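Local coordinates for arylsulfatase (Pseudoalteromonas sp. MB47, PDB 7AJ0), which hydrolyses sulfate esters of fucoidan, a sulfated seaweed polysaccharide, probably acting from the chain ends, and assembles as a hexamer, at residues A367-N372 with L410-K415; L93-S98 with N372-L377; D401-T406 with S416-V421. All coordinates share one frame; numbering follows the deposited sequence.

Overall arrangement
The three contacts gather round the passage from the main sheet of the sulfatase fold to the C-terminal sheet, with 93-98 as the early partner. Contacts 1 and 2 share Asn372, lie with centres about 12 Å apart, and involve strands 369-371 and 375-376, parallel to strand 91-97. Contact 3 is centred about 9 Å from contact 2 and about 15 Å from contact 1; 416-421 directly follows 410-415. Segments of contacts 1 and 3 alternate along the chain, whereas contact 2 closes before contact 3 opens. Contact 2 adds strand 375-376 to the main sheet, contact 1 pins loop 410-415 to strand 369-371, and contact 3 joins 401-406 to the start of strand 420-425. Contacts 1 and 2 touch a second subunit.

Contact 1: A367-N372 with L410-K415; sequences AGQVNN and LADNGK
Two side-chain amides on strand 369-371 reach across and grip the backbone of the loop 410-415. Gln369 OE1 accepts the backbone N of Asn413 at 2.8 Å in a nearly straight bond, the donor standing above the amide carbonyl plane rather than on a lone pair. Two residues on, Asn371 ND2 donates a hydrogen bond to Gly414 O at 2.7 Å, with the acceptor in the amide plane and the donor on a carbonyl lone pair. Gln369 reaches its partner because the chain is extended beyond CG (chi2 -178°), while Asn371 sets CG anti to its backbone N. The gripped element is a type II beta turn from Ala411 to Gly414, closed by Gly414 N to Ala411 O at 3.3 Å. An alanine in place of Gln369 would remove the acceptor of Asn413 N and would probably loosen the turn from the strand. Water extends the grip: one accepts a hydrogen bond from Gln369 NE2 at 2.6 Å, and another can bridge Val370 O and Asn413 OD1. In the second shell, Ser366 O accepts from Gln369 NE2 and Asn371 OD1 accepts from Gly373 N, which fixes the rotation of both amides. Asp412 OD1 turns to Ser366 OG. The strand itself hydrogen-bonds along strand 91-97, and Val370, pointing away from the turn, packs on Ala74 of a second subunit.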
ATOM      1  N   ALA A 367     -10.810 -46.754  -6.106  1.00 25.08           N
ATOM      2  CA  ALA A 367     -11.341 -45.557  -6.731  1.00 24.82           C
ATOM      3  C   ALA A 367     -11.997 -44.644  -5.704  1.00 24.76           C
ATOM      4  O   ALA A 367     -12.508 -45.092  -4.676  1.00 25.09           O
ATOM      5  CB  ALA A 367     -12.357 -45.933  -7.811  1.00 25.19           C
ATOM      6  N   GLY A 368     -11.971 -43.346  -5.998  1.00 24.37           N
ATOM      7  CA  GLY A 368     -12.705 -42.386  -5.205  1.00 24.37           C
ATOM      8  C   GLY A 368     -12.032 -41.945  -3.932  1.00 24.14           C
ATOM      9  O   GLY A 368     -12.719 -41.518  -2.998  1.00 24.31           O
ATOM     10  N   GLN A 369     -10.710 -42.028  -3.859  1.00 23.82           N
ATOM     11  CA  GLN A 369      -9.980 -41.600  -2.678  1.00 24.21           C
ATOM     12  C   GLN A 369      -9.517 -40.158  -2.836  1.00 23.18           C
ATOM     13  O   GLN A 369      -8.939 -39.793  -3.865  1.00 31.85           O
ATOM     14  CB  GLN A 369      -8.767 -42.496  -2.430  1.00 23.60           C
ATOM     15  CG  GLN A 369      -9.088 -43.866  -1.895  1.00 24.08           C
ATOM     16  CD  GLN A 369      -7.835 -44.675  -1.638  1.00 24.08           C
ATOM     17  OE1 GLN A 369      -7.174 -44.507  -0.613  1.00 24.67           O
ATOM     18  NE2 GLN A 369      -7.491 -45.547  -2.579  1.00 24.19           N
ATOM     19  N   VAL A 370      -9.770 -39.347  -1.814  1.00 23.17           N
ATOM     20  CA  VAL A 370      -9.193 -38.014  -1.695  1.00 22.81           C
ATOM     21  C   VAL A 370      -8.398 -37.998  -0.397  1.00 22.77           C
ATOM     22  O   VAL A 370      -8.965 -38.193   0.686  1.00 23.06           O
ATOM     23  CB  VAL A 370     -10.260 -36.912  -1.709  1.00 22.87           C
ATOM     24  CG1 VAL A 370      -9.605 -35.551  -1.881  1.00 22.52           C
ATOM     25  CG2 VAL A 370     -11.268 -37.162  -2.816  1.00 23.07           C
ATOM     26  N   ASN A 371      -7.088 -37.789  -0.508  1.00 22.48           N
ATOM     27  CA  ASN A 371      -6.170 -37.923   0.616  1.00 22.49           C
ATOM     28  C   ASN A 371      -5.308 -36.676   0.710  1.00 22.18           C
ATOM     29  O   ASN A 371      -4.671 -36.283  -0.272  1.00 21.92           O
ATOM     30  CB  ASN A 371      -5.293 -39.167   0.452  1.00 22.57           C
ATOM     31  CG  ASN A 371      -4.653 -39.606   1.750  1.00 22.75           C
ATOM     32  OD1 ASN A 371      -4.268 -38.780   2.577  1.00 22.67           O
ATOM     33  ND2 ASN A 371      -4.541 -40.914   1.940  1.00 29.09           N
ATOM     34  N   ASN A 372      -5.283 -36.063   1.894  1.00 22.25           N
ATOM     35  CA  ASN A 372      -4.541 -34.832   2.127  1.00 22.04           C
ATOM     36  C   ASN A 372      -3.164 -35.085   2.735  1.00 22.02           C
ATOM     37  O   ASN A 372      -2.540 -34.150   3.249  1.00 21.94           O
ATOM     38  CB  ASN A 372      -5.356 -33.900   3.027  1.00 22.19           C
ATOM     39  CG  ASN A 372      -4.930 -32.448   2.910  1.00 21.99           C
ATOM     40  OD1 ASN A 372      -4.456 -32.010   1.861  1.00 21.74           O
ATOM     41  ND2 ASN A 372      -5.102 -31.692   3.987  1.00 22.15           N
ATOM     42  N   LEU A 410      -0.971 -47.311  -1.882  1.00 24.12           N
ATOM     43  CA  LEU A 410      -1.659 -48.583  -2.059  1.00 24.58           C
ATOM     44  C   LEU A 410      -2.551 -48.956  -0.881  1.00 24.89           C
ATOM     45  O   LEU A 410      -3.180 -50.018  -0.913  1.00 25.34           O
ATOM     46  CB  LEU A 410      -0.641 -49.705  -2.298  1.00 24.94           C
ATOM     47  CG  LEU A 410       0.304 -49.515  -3.482  1.00 24.76           C
ATOM     48  CD1 LEU A 410       1.199 -50.730  -3.651  1.00 25.23           C
ATOM     49  CD2 LEU A 410      -0.472 -49.246  -4.756  1.00 24.61           C
ATOM     50  N   ALA A 411      -2.623 -48.119   0.148  1.00 24.71           N
ATOM     51  CA  ALA A 411      -3.500 -48.352   1.286  1.00 25.02           C
ATOM     52  C   ALA A 411      -4.775 -47.532   1.138  1.00 24.85           C
ATOM     53  O   ALA A 411      -4.732 -46.363   0.745  1.00 27.40           O
ATOM     54  CB  ALA A 411      -2.801 -47.992   2.599  1.00 25.03           C
ATOM     55  N   ASP A 412      -5.911 -48.153   1.448  1.00 25.28           N
ATOM     56  CA  ASP A 412      -7.179 -47.435   1.448  1.00 25.24           C
ATOM     57  C   ASP A 412      -7.154 -46.345   2.511  1.00 25.03           C
ATOM     58  O   ASP A 412      -7.023 -46.633   3.706  1.00 25.32           O
ATOM     59  CB  ASP A 412      -8.337 -48.399   1.701  1.00 25.84           C
ATOM     60  CG  ASP A 412      -8.642 -49.276   0.500  1.00 34.54           C
ATOM     61  OD1 ASP A 412      -8.124 -48.986  -0.600  1.00 36.49           O
ATOM     62  OD2 ASP A 412      -9.399 -50.259   0.655  1.00 40.70           O
ATOM     63  N   ASN A 413      -7.278 -45.094   2.075  1.00 24.59           N
ATOM     64  CA  ASN A 413      -7.238 -43.941   2.973  1.00 30.12           C
ATOM     65  C   ASN A 413      -6.016 -44.010   3.884  1.00 24.37           C
ATOM     66  O   ASN A 413      -6.090 -43.792   5.095  1.00 25.04           O
ATOM     67  CB  ASN A 413      -8.525 -43.848   3.789  1.00 24.77           C
ATOM     68  CG  ASN A 413      -9.757 -44.087   2.947  1.00 24.96           C
ATOM     69  OD1 ASN A 413     -10.131 -43.253   2.121  1.00 24.68           O
ATOM     70  ND2 ASN A 413     -10.397 -45.235   3.147  1.00 39.52           N
ATOM     71  N   GLY A 414      -4.874 -44.325   3.282  1.00 24.18           N
ATOM     72  CA  GLY A 414      -3.666 -44.500   4.053  1.00 24.23           C
ATOM     73  C   GLY A 414      -3.097 -43.186   4.546  1.00 28.68           C
ATOM     74  O   GLY A 414      -3.404 -42.103   4.045  1.00 23.55           O
ATOM     75  N   LYS A 415      -2.250 -43.291   5.560  1.00 25.68           N
ATOM     76  CA  LYS A 415      -1.533 -42.137   6.079  1.00 23.81           C
ATOM     77  C   LYS A 415      -0.165 -42.039   5.419  1.00 23.59           C
ATOM     78  O   LYS A 415       0.457 -43.047   5.069  1.00 23.77           O
ATOM     79  CB  LYS A 415      -1.399 -42.230   7.597  1.00 24.17           C
ATOM     80  CG  LYS A 415      -2.740 -42.155   8.315  1.00 24.43           C
ATOM     81  CD  LYS A 415      -2.591 -42.267   9.825  1.00 37.97           C
ATOM     82  CE  LYS A 415      -3.947 -42.202  10.513  1.00 32.49           C
ATOM     83  NZ  LYS A 415      -3.824 -42.153  11.994  1.00 51.55           N
TER
HETATM   84  O   HOH W   1      -5.097 -46.605  -2.186  1.00 25.07           O
HETATM   85  O   HOH W   2     -11.185 -40.627   0.353  1.00 24.86           O
HETATM   86  O   HOH W   3      -8.240 -40.878   1.721  1.00 26.49           O

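Contact 2: L93-S98 with N372-L377; sequences LTSMYS and NGLMDL
On one face of the parallel pairing between strands 91-97 and 375-376, Met96 and Met375 lie side by side and point the same way, with Met96 SD against Met375 CG at 3.6 Å. The extended Met375 carries its SD on to Leu93 CD1, so its chain fits against both neighbours. Met96 bends at chi2 (68°), which brings CE to Leu377 CD2 at 4.1 Å, and the other branch of Leu377, CD1, presses on Ser98 CB. On the face that carries Tyr97, the ring atom CE2 meets Leu374 CD2, which also touches Ser95 CB, while the Tyr97 hydroxyl goes on to Glu350 and Arg433. Backbone bonds from Met375 N to Ser95 O (3.2 Å) and from Tyr97 N to Met375 O (2.9 Å) add this short strand to the main sheet of the sulfatase fold. Where strand 91-97 bends at Thr94 and Ser95, a water links Ser95 N to Gly373 O. Here Asn372 OD1 accepts from both Thr94 OG1 (2.7 Å) and Ser95 OG (a very short 2.4 Å), each donor above the carbonyl plane. Two hydroxyl protons converging on one amide oxygen would probably polarise it and hold the amide in this rotation.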
ATOM      1  N   LEU A  93      -4.643 -36.538  -4.594  1.00 21.63           N
ATOM      2  CA  LEU A  93      -3.844 -35.993  -3.505  1.00 21.53           C
ATOM      3  C   LEU A  93      -4.017 -34.480  -3.471  1.00 21.37           C
ATOM      4  O   LEU A  93      -3.769 -33.800  -4.474  1.00 21.23           O
ATOM      5  CB  LEU A  93      -2.372 -36.360  -3.681  1.00 21.45           C
ATOM      6  CG  LEU A  93      -2.042 -37.850  -3.633  1.00 21.66           C
ATOM      7  CD1 LEU A  93      -0.570 -38.071  -3.938  1.00 27.02           C
ATOM      8  CD2 LEU A  93      -2.398 -38.441  -2.281  1.00 21.87           C
ATOM      9  N   THR A  94      -4.436 -33.955  -2.322  1.00 21.44           N
ATOM     10  CA  THR A  94      -4.683 -32.530  -2.164  1.00 21.36           C
ATOM     11  C   THR A  94      -3.537 -31.795  -1.479  1.00 21.26           C
ATOM     12  O   THR A  94      -3.603 -30.569  -1.342  1.00 21.22           O
ATOM     13  CB  THR A  94      -5.981 -32.298  -1.378  1.00 21.58           C
ATOM     14  OG1 THR A  94      -5.951 -33.042  -0.153  1.00 23.03           O
ATOM     15  CG2 THR A  94      -7.185 -32.734  -2.195  1.00 25.77           C
ATOM     16  N   SER A  95      -2.492 -32.503  -1.052  1.00 21.25           N
ATOM     17  CA  SER A  95      -1.306 -31.896  -0.446  1.00 21.21           C
ATOM     18  C   SER A  95      -0.040 -32.454  -1.087  1.00 21.15           C
ATOM     19  O   SER A  95       0.883 -32.927  -0.420  1.00 21.24           O
ATOM     20  CB  SER A  95      -1.294 -32.102   1.066  1.00 21.39           C
ATOM     21  OG  SER A  95      -2.168 -31.185   1.703  1.00 31.09           O
ATOM     22  N   MET A  96       0.003 -32.403  -2.413  1.00 21.05           N
ATOM     23  CA  MET A  96       1.180 -32.776  -3.187  1.00 21.03           C
ATOM     24  C   MET A  96       2.009 -31.527  -3.448  1.00 24.92           C
ATOM     25  O   MET A  96       1.463 -30.459  -3.743  1.00 20.90           O
ATOM     26  CB  MET A  96       0.757 -33.432  -4.500  1.00 21.02           C
ATOM     27  CG  MET A  96       1.885 -33.769  -5.453  1.00 21.05           C
ATOM     28  SD  MET A  96       2.966 -35.078  -4.880  1.00102.39           S
ATOM     29  CE  MET A  96       3.660 -35.589  -6.446  1.00 42.08           C
ATOM     30  N   TYR A  97       3.331 -31.661  -3.338  1.00 21.05           N
ATOM     31  CA  TYR A  97       4.215 -30.506  -3.347  1.00 21.08           C
ATOM     32  C   TYR A  97       5.337 -30.664  -4.357  1.00 21.16           C
ATOM     33  O   TYR A  97       5.853 -31.765  -4.571  1.00 26.33           O
ATOM     34  CB  TYR A  97       4.814 -30.263  -1.947  1.00 21.20           C
ATOM     35  CG  TYR A  97       3.850 -29.561  -1.029  1.00 21.17           C
ATOM     36  CD1 TYR A  97       3.717 -28.181  -1.062  1.00 21.16           C
ATOM     37  CD2 TYR A  97       3.054 -30.275  -0.149  1.00 21.21           C
ATOM     38  CE1 TYR A  97       2.824 -27.531  -0.239  1.00 21.19           C
ATOM     39  CE2 TYR A  97       2.161 -29.634   0.681  1.00 21.75           C
ATOM     40  CZ  TYR A  97       2.050 -28.260   0.632  1.00 21.23           C
ATOM     41  OH  TYR A  97       1.159 -27.614   1.454  1.00 21.32           O
ATOM     42  N   SER A  98       5.705 -29.536  -4.971  1.00 21.17           N
ATOM     43  CA  SER A  98       6.794 -29.477  -5.936  1.00 21.32           C
ATOM     44  C   SER A  98       7.797 -28.419  -5.501  1.00 21.48           C
ATOM     45  O   SER A  98       7.680 -27.864  -4.403  1.00 21.49           O
ATOM     46  CB  SER A  98       6.254 -29.155  -7.326  1.00 21.56           C
ATOM     47  OG  SER A  98       5.723 -27.839  -7.363  1.00 21.21           O
ATOM     48  N   ASN A 372      -5.283 -36.063   1.894  1.00 22.25           N
ATOM     49  CA  ASN A 372      -4.541 -34.832   2.127  1.00 22.04           C
ATOM     50  C   ASN A 372      -3.164 -35.085   2.735  1.00 22.02           C
ATOM     51  O   ASN A 372      -2.540 -34.150   3.249  1.00 21.94           O
ATOM     52  CB  ASN A 372      -5.356 -33.900   3.027  1.00 22.19           C
ATOM     53  CG  ASN A 372      -4.930 -32.448   2.910  1.00 21.99           C
ATOM     54  OD1 ASN A 372      -4.456 -32.010   1.861  1.00 21.74           O
ATOM     55  ND2 ASN A 372      -5.102 -31.692   3.987  1.00 22.15           N
ATOM     56  N   GLY A 373      -2.677 -36.323   2.681  1.00 22.13           N
ATOM     57  CA  GLY A 373      -1.374 -36.624   3.243  1.00 22.17           C
ATOM     58  C   GLY A 373      -0.245 -35.996   2.447  1.00 21.92           C
ATOM     59  O   GLY A 373      -0.312 -35.853   1.227  1.00 21.74           O
ATOM     60  N   LEU A 374       0.816 -35.622   3.157  1.00 21.97           N
ATOM     61  CA  LEU A 374       1.913 -34.901   2.531  1.00 21.80           C
ATOM     62  C   LEU A 374       2.666 -35.800   1.557  1.00 21.80           C
ATOM     63  O   LEU A 374       2.978 -36.953   1.859  1.00 22.01           O
ATOM     64  CB  LEU A 374       2.878 -34.373   3.592  1.00 21.94           C
ATOM     65  CG  LEU A 374       2.331 -33.348   4.585  1.00 21.99           C
ATOM     66  CD1 LEU A 374       3.466 -32.829   5.469  1.00 22.15           C
ATOM     67  CD2 LEU A 374       1.634 -32.204   3.874  1.00 21.76           C
ATOM     68  N   MET A 375       2.962 -35.259   0.375  1.00 21.61           N
ATOM     69  CA  MET A 375       3.740 -35.978  -0.623  1.00 21.64           C
ATOM     70  C   MET A 375       4.526 -34.975  -1.453  1.00 21.52           C
ATOM     71  O   MET A 375       4.114 -33.825  -1.620  1.00 21.36           O
ATOM     72  CB  MET A 375       2.851 -36.841  -1.521  1.00 25.58           C
ATOM     73  CG  MET A 375       3.635 -37.670  -2.524  1.00 22.53           C
ATOM     74  SD  MET A 375       2.811 -39.202  -2.985  1.00 29.52           S
ATOM     75  CE  MET A 375       3.887 -39.778  -4.300  1.00 26.20           C
ATOM     76  N   ASP A 376       5.662 -35.431  -1.977  1.00 29.15           N
ATOM     77  CA  ASP A 376       6.643 -34.594  -2.652  1.00 21.64           C
ATOM     78  C   ASP A 376       6.945 -35.187  -4.021  1.00 21.69           C
ATOM     79  O   ASP A 376       6.677 -36.361  -4.281  1.00 21.79           O
ATOM     80  CB  ASP A 376       7.929 -34.493  -1.805  1.00 21.88           C
ATOM     81  CG  ASP A 376       8.824 -33.336  -2.212  1.00 41.77           C
ATOM     82  OD1 ASP A 376       9.276 -33.297  -3.376  1.00 44.19           O
ATOM     83  OD2 ASP A 376       9.084 -32.464  -1.355  1.00 51.63           O
ATOM     84  N   LEU A 377       7.507 -34.360  -4.908  1.00 21.67           N
ATOM     85  CA  LEU A 377       7.974 -34.885  -6.188  1.00 21.80           C
ATOM     86  C   LEU A 377       9.113 -35.882  -5.999  1.00 28.88           C
ATOM     87  O   LEU A 377       9.228 -36.846  -6.766  1.00 22.28           O
ATOM     88  CB  LEU A 377       8.432 -33.752  -7.104  1.00 23.16           C
ATOM     89  CG  LEU A 377       7.360 -32.971  -7.865  1.00 21.57           C
ATOM     90  CD1 LEU A 377       8.020 -31.873  -8.694  1.00 21.66           C
ATOM     91  CD2 LEU A 377       6.522 -33.878  -8.748  1.00 31.60           C
TER
HETATM   92  O   HOH W   4      -2.230 -35.199  -0.563  1.00 22.07           O

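Contact 3: D401-T406 with S416-V421; sequences DGIDQT and SRRQVV
Segments 401-406 and 416-421 pass in opposite directions without backbone-to-backbone hydrogen bonds, coming nearest where Gln405 CA lies 6.2 Å from Arg417 CA. Side chains therefore do the joining. Gln405 folds at chi2 (-79°) and applies both ends of its amide to the facing turn, one end on its backbone and the other on a side chain: OE1 receives Arg417 N at 3.1 Å on a lone pair, and NE2 donates to Ser416 OG at 3.2 Å. That hydroxyl also accepts from Arg418 N, forming an ST turn, and bonds to Leu374 O, while Gln405 NE2 has a second acceptor in Asp379.

Arg417 bends at chi3 (62°) and lays its NH1 against Asp404 O at 2.7 Å, in the guanidinium plane and on a carbonyl lone pair. The Asp404 carboxylate is not its salt-bridge partner. Instead OD1 accepts Thr406 N, making an Asx turn that leads into helix 406-409, and also the Thr406 hydroxyl, and OD2 pairs with Arg386.

Segment 416-421 leads into strand 420-425, an edge strand of the four-stranded antiparallel sheet in the C-terminal part of the chain, as is usual in sulfatases. Arg418 fastens this entry. Its chain is extended to CD and then turns at chi3, so that NH1 reaches Asp401 O at 2.9 Å and NH2 meets Val420 O at 3.0 Å, nearly along the C=O axis. Ile403 CD1 sits over the centre of one guanidinium face, 3.8 Å above its plane, while CG2 touches Arg417 CB. Asp379 on helix 377-387 completes the site by a salt bridge to Arg418 NH1 and accepts Ile403 N as well, which would probably keep this buried guanidinium charged.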
ATOM      1  N   ASP A 401      16.260 -36.903  -0.241  1.00 24.43           N
ATOM      2  CA  ASP A 401      15.096 -36.315   0.403  1.00 24.01           C
ATOM      3  C   ASP A 401      13.810 -37.076   0.127  1.00 24.68           C
ATOM      4  O   ASP A 401      12.842 -36.923   0.881  1.00 23.47           O
ATOM      5  CB  ASP A 401      14.938 -34.864  -0.060  1.00 23.75           C
ATOM      6  CG  ASP A 401      16.155 -34.018   0.254  1.00 24.10           C
ATOM      7  OD1 ASP A 401      16.372 -33.700   1.442  1.00 24.26           O
ATOM      8  OD2 ASP A 401      16.909 -33.685  -0.684  1.00 24.27           O
ATOM      9  N   GLY A 402      13.780 -37.893  -0.921  1.00 25.32           N
ATOM     10  CA  GLY A 402      12.568 -38.606  -1.258  1.00 25.93           C
ATOM     11  C   GLY A 402      12.266 -39.720  -0.275  1.00 23.69           C
ATOM     12  O   GLY A 402      13.159 -40.314   0.328  1.00 24.10           O
ATOM     13  N   ILE A 403      10.974 -39.999  -0.118  1.00 23.44           N
ATOM     14  CA  ILE A 403      10.485 -41.053   0.762  1.00 23.64           C
ATOM     15  C   ILE A 403       9.624 -42.000  -0.059  1.00 23.60           C
ATOM     16  O   ILE A 403       8.780 -41.556  -0.846  1.00 23.26           O
ATOM     17  CB  ILE A 403       9.683 -40.478   1.945  1.00 23.49           C
ATOM     18  CG1 ILE A 403      10.573 -39.570   2.796  1.00 23.60           C
ATOM     19  CG2 ILE A 403       9.092 -41.607   2.774  1.00 23.74           C
ATOM     20  CD1 ILE A 403       9.804 -38.681   3.753  1.00 23.41           C
ATOM     21  N   ASP A 404       9.842 -43.301   0.119  1.00 23.99           N
ATOM     22  CA  ASP A 404       8.996 -44.302  -0.518  1.00 24.04           C
ATOM     23  C   ASP A 404       7.577 -44.200   0.029  1.00 23.82           C
ATOM     24  O   ASP A 404       7.362 -44.326   1.237  1.00 23.96           O
ATOM     25  CB  ASP A 404       9.568 -45.696  -0.273  1.00 24.58           C
ATOM     26  CG  ASP A 404       8.679 -46.799  -0.818  1.00 33.29           C
ATOM     27  OD1 ASP A 404       7.864 -46.519  -1.722  1.00 24.41           O
ATOM     28  OD2 ASP A 404       8.792 -47.946  -0.335  1.00 35.65           O
ATOM     29  N   GLN A 405       6.611 -43.965  -0.860  1.00 23.54           N
ATOM     30  CA  GLN A 405       5.216 -43.789  -0.474  1.00 23.36           C
ATOM     31  C   GLN A 405       4.327 -44.926  -0.966  1.00 23.56           C
ATOM     32  O   GLN A 405       3.103 -44.771  -1.025  1.00 23.42           O
ATOM     33  CB  GLN A 405       4.689 -42.451  -1.002  1.00 22.91           C
ATOM     34  CG  GLN A 405       5.354 -41.224  -0.399  1.00 22.74           C
ATOM     35  CD  GLN A 405       4.827 -40.889   0.982  1.00 22.76           C
ATOM     36  OE1 GLN A 405       4.273 -41.744   1.672  1.00 26.53           O
ATOM     37  NE2 GLN A 405       4.986 -39.635   1.390  1.00 22.56           N
ATOM     38  N   THR A 406       4.915 -46.070  -1.323  1.00 23.93           N
ATOM     39  CA  THR A 406       4.111 -47.182  -1.819  1.00 24.18           C
ATOM     40  C   THR A 406       3.059 -47.603  -0.799  1.00 24.35           C
ATOM     41  O   THR A 406       1.915 -47.901  -1.163  1.00 24.37           O
ATOM     42  CB  THR A 406       5.017 -48.361  -2.178  1.00 24.64           C
ATOM     43  OG1 THR A 406       5.870 -47.992  -3.270  1.00 24.53           O
ATOM     44  CG2 THR A 406       4.192 -49.575  -2.571  1.00 24.99           C
ATOM     45  N   SER A 416       0.292 -40.806   5.239  1.00 23.25           N
ATOM     46  CA  SER A 416       1.543 -40.557   4.539  1.00 23.06           C
ATOM     47  C   SER A 416       2.739 -40.956   5.395  1.00 23.34           C
ATOM     48  O   SER A 416       2.695 -40.915   6.627  1.00 23.58           O
ATOM     49  CB  SER A 416       1.632 -39.079   4.160  1.00 22.69           C
ATOM     50  OG  SER A 416       2.881 -38.770   3.574  1.00 22.57           O
ATOM     51  N   ARG A 417       3.815 -41.364   4.722  1.00 23.36           N
ATOM     52  CA  ARG A 417       5.080 -41.633   5.388  1.00 23.64           C
ATOM     53  C   ARG A 417       5.961 -40.395   5.495  1.00 23.47           C
ATOM     54  O   ARG A 417       7.023 -40.461   6.125  1.00 23.73           O
ATOM     55  CB  ARG A 417       5.848 -42.739   4.648  1.00 23.85           C
ATOM     56  CG  ARG A 417       5.065 -44.035   4.524  1.00 24.10           C
ATOM     57  CD  ARG A 417       5.926 -45.198   4.035  1.00 24.44           C
ATOM     58  NE  ARG A 417       7.011 -45.508   4.962  1.00 24.83           N
ATOM     59  CZ  ARG A 417       8.298 -45.592   4.626  1.00 24.99           C
ATOM     60  NH1 ARG A 417       8.689 -45.406   3.373  1.00 24.79           N
ATOM     61  NH2 ARG A 417       9.196 -45.877   5.556  1.00 28.78           N
ATOM     62  N   ARG A 418       5.547 -39.277   4.906  1.00 23.08           N
ATOM     63  CA  ARG A 418       6.306 -38.035   4.949  1.00 22.95           C
ATOM     64  C   ARG A 418       5.772 -37.159   6.071  1.00 22.96           C
ATOM     65  O   ARG A 418       4.564 -36.907   6.151  1.00 22.82           O
ATOM     66  CB  ARG A 418       6.225 -37.292   3.614  1.00 22.59           C
ATOM     67  CG  ARG A 418       6.861 -35.910   3.636  1.00 22.48           C
ATOM     68  CD  ARG A 418       6.915 -35.289   2.246  1.00 22.21           C
ATOM     69  NE  ARG A 418       7.916 -35.927   1.393  1.00 22.33           N
ATOM     70  CZ  ARG A 418       9.218 -35.658   1.436  1.00 22.53           C
ATOM     71  NH1 ARG A 418      10.052 -36.287   0.621  1.00 27.03           N
ATOM     72  NH2 ARG A 418       9.688 -34.765   2.296  1.00 22.62           N
ATOM     73  N   GLN A 419       6.675 -36.692   6.929  1.00 23.16           N
ATOM     74  CA  GLN A 419       6.298 -35.876   8.072  1.00 23.25           C
ATOM     75  C   GLN A 419       6.401 -34.386   7.789  1.00 23.02           C
ATOM     76  O   GLN A 419       5.633 -33.603   8.360  1.00 22.99           O
ATOM     77  CB  GLN A 419       7.185 -36.230   9.269  1.00 23.69           C
ATOM     78  CG  GLN A 419       6.684 -35.705  10.594  1.00 23.90           C
ATOM     79  CD  GLN A 419       7.498 -36.220  11.765  1.00 26.65           C
ATOM     80  OE1 GLN A 419       6.945 -36.584  12.803  1.00 27.38           O
ATOM     81  NE2 GLN A 419       8.817 -36.252  11.604  1.00 24.55           N
ATOM     82  N   VAL A 420       7.324 -33.974   6.923  1.00 22.91           N
ATOM     83  CA  VAL A 420       7.581 -32.563   6.676  1.00 22.78           C
ATOM     84  C   VAL A 420       7.936 -32.365   5.210  1.00 22.54           C
ATOM     85  O   VAL A 420       8.564 -33.222   4.580  1.00 22.60           O
ATOM     86  CB  VAL A 420       8.718 -32.020   7.577  1.00 23.11           C
ATOM     87  CG1 VAL A 420       8.976 -30.551   7.279  1.00 23.02           C
ATOM     88  CG2 VAL A 420       8.391 -32.222   9.050  1.00 23.40           C
ATOM     89  N   VAL A 421       7.522 -31.224   4.668  1.00 22.33           N
ATOM     90  CA  VAL A 421       7.941 -30.768   3.349  1.00 22.17           C
ATOM     91  C   VAL A 421       8.824 -29.547   3.553  1.00 22.32           C
ATOM     92  O   VAL A 421       8.431 -28.601   4.246  1.00 22.35           O
ATOM     93  CB  VAL A 421       6.741 -30.434   2.448  1.00 21.86           C
ATOM     94  CG1 VAL A 421       7.215 -29.840   1.128  1.00 21.75           C
ATOM     95  CG2 VAL A 421       5.906 -31.678   2.201  1.00 21.77           C
TER